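Putative acetyltransferase Sthe_0691 (Sphaerobacter thermophilus, PDB 3SHP) probably transfers an acetyl group from acetyl-coenzyme A to an acceptor that remains unidentified. Local coordinates at residues 76-81 and 107-112. Residues are numbered along the deposited sequence; the frame is centred on the assembly and turned at random.
Sequences CRIEFG and ELVVPW
I78 of strand 72-80 meets V109 and W112 of helix 98-116 in a small, wholly apolar contact, where the helix packs against one side of the central sheet near the middle of the chain. The two segments bury 138 Å² between them, and both close contacts run through one methyl group, I78 CD1. This CD1 lies in the plane of the W112 indole, at its edge, 3.8 Å from CZ3; the tryptophan offers the rim of its six-membered ring, not a face, to the methyl. With CG anti to the backbone N (chi1 168°), the indole reaches from the helix toward the strand. The same I78 methyl approaches V109 CG2 at 4.2 Å, which places it against two residues three positions apart on the helix. I78 sends CG1 away from its own carbonyl carbon (chi1 -55°), while CG2 lies 4.0 Å above one face of the F80 ring, offset toward its rim.

A mixed, largely antiparallel sheet with this long helix leading from strand 84-91 to its parallel neighbour 121-127 is consistent with the GNAT acetyltransferase fold. V109 also rests on L16, L62 and L87 from three other strands, whereas H117 stacks on F80 and meets W112 edge-to-face, linking the two aromatic residues. On alternate positions of the strand, R77 and E79 turn from the helix; E79 OE1 accepts a hydrogen bond from A39 N and forms a salt bridge with R149 NH2 of a neighbouring subunit. The I78 side chain lies about 9 Å from a bound meso-tartaric acid.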
# COMPACT_ATOMS: atom_id res chain seq x y z
N CYS A 76 17.98 12.84 -18.58
CA CYS A 76 17.47 14.19 -18.53
C CYS A 76 16.11 14.13 -19.19
O CYS A 76 16.01 13.83 -20.40
CB CYS A 76 18.41 15.15 -19.25
SG CYS A 76 17.72 16.82 -19.32
N ARG A 77 15.06 14.40 -18.42
CA ARG A 77 13.72 14.41 -19.00
C ARG A 77 13.31 15.80 -19.45
O ARG A 77 13.33 16.75 -18.68
CB ARG A 77 12.69 13.83 -18.05
CG ARG A 77 11.39 13.57 -18.78
CD ARG A 77 10.28 13.03 -17.88
NE ARG A 77 10.53 11.69 -17.36
CZ ARG A 77 10.23 10.56 -18.00
NH1 ARG A 77 9.67 10.58 -19.22
NH2 ARG A 77 10.47 9.39 -17.40
N ILE A 78 12.95 15.93 -20.72
CA ILE A 78 12.61 17.22 -21.25
C ILE A 78 11.16 17.23 -21.76
O ILE A 78 10.73 16.29 -22.43
CB ILE A 78 13.54 17.61 -22.42
CG1 ILE A 78 15.02 17.53 -22.00
CG2 ILE A 78 13.19 19.00 -22.93
CD1 ILE A 78 15.99 17.54 -23.20
N GLU A 79 10.44 18.31 -21.46
CA GLU A 79 9.08 18.48 -21.98
C GLU A 79 8.98 19.81 -22.73
O GLU A 79 9.19 20.88 -22.14
CB GLU A 79 8.06 18.39 -20.82
CG GLU A 79 6.64 18.80 -21.17
CD GLU A 79 5.83 19.36 -20.00
OE1 GLU A 79 6.40 19.69 -18.92
OE2 GLU A 79 4.59 19.48 -20.17
N PHE A 80 8.71 19.76 -24.03
CA PHE A 80 8.52 20.98 -24.80
C PHE A 80 7.05 21.35 -24.83
O PHE A 80 6.18 20.47 -24.96
CB PHE A 80 9.01 20.87 -26.26
CG PHE A 80 10.50 20.75 -26.39
CD1 PHE A 80 11.08 19.55 -26.81
CD2 PHE A 80 11.33 21.82 -26.09
CE1 PHE A 80 12.45 19.42 -26.93
CE2 PHE A 80 12.73 21.70 -26.21
CZ PHE A 80 13.29 20.49 -26.62
N GLY A 81 6.78 22.64 -24.70
CA GLY A 81 5.49 23.18 -25.10
C GLY A 81 5.70 23.95 -26.41
O GLY A 81 6.64 23.69 -27.15
N GLU A 107 25.33 21.73 -18.14
CA GLU A 107 26.19 22.57 -18.99
C GLU A 107 26.04 22.22 -20.46
O GLU A 107 26.08 23.10 -21.32
CB GLU A 107 27.67 22.43 -18.61
CG GLU A 107 28.02 23.05 -17.28
CD GLU A 107 29.49 22.87 -16.89
OE1 GLU A 107 30.17 21.92 -17.37
OE2 GLU A 107 29.96 23.68 -16.06
N LEU A 108 25.90 20.93 -20.74
CA LEU A 108 25.80 20.43 -22.11
C LEU A 108 24.46 20.71 -22.73
O LEU A 108 24.40 21.14 -23.87
CB LEU A 108 26.09 18.92 -22.18
CG LEU A 108 27.47 18.52 -21.61
CD1 LEU A 108 27.67 17.04 -21.74
CD2 LEU A 108 28.62 19.29 -22.27
N VAL A 109 23.38 20.45 -21.99
CA VAL A 109 22.04 20.47 -22.57
C VAL A 109 21.50 21.90 -22.78
O VAL A 109 20.79 22.14 -23.74
CB VAL A 109 21.03 19.60 -21.74
CG1 VAL A 109 20.58 20.31 -20.50
CG2 VAL A 109 19.81 19.23 -22.58
N VAL A 110 21.87 22.85 -21.92
CA VAL A 110 21.33 24.23 -22.04
C VAL A 110 21.70 24.95 -23.35
O VAL A 110 20.81 25.45 -24.06
CB VAL A 110 21.63 25.10 -20.78
CG1 VAL A 110 21.21 26.59 -21.01
CG2 VAL A 110 20.90 24.55 -19.58
N PRO A 111 23.00 24.97 -23.72
CA PRO A 111 23.29 25.69 -24.96
C PRO A 111 22.60 25.05 -26.17
O PRO A 111 22.18 25.78 -27.10
CB PRO A 111 24.82 25.56 -25.11
CG PRO A 111 25.32 25.17 -23.75
CD PRO A 111 24.20 24.36 -23.14
N TRP A 112 22.48 23.71 -26.17
CA TRP A 112 21.73 22.99 -27.20
C TRP A 112 20.26 23.45 -27.23
O TRP A 112 19.70 23.68 -28.31
CB TRP A 112 21.84 21.47 -27.02
CG TRP A 112 20.87 20.70 -27.87
CD1 TRP A 112 20.90 20.57 -29.23
CD2 TRP A 112 19.72 19.96 -27.43
NE1 TRP A 112 19.84 19.81 -29.66
CE2 TRP A 112 19.10 19.42 -28.58
CE3 TRP A 112 19.15 19.70 -26.17
CZ2 TRP A 112 17.94 18.63 -28.51
CZ3 TRP A 112 17.98 18.92 -26.11
CH2 TRP A 112 17.38 18.41 -27.28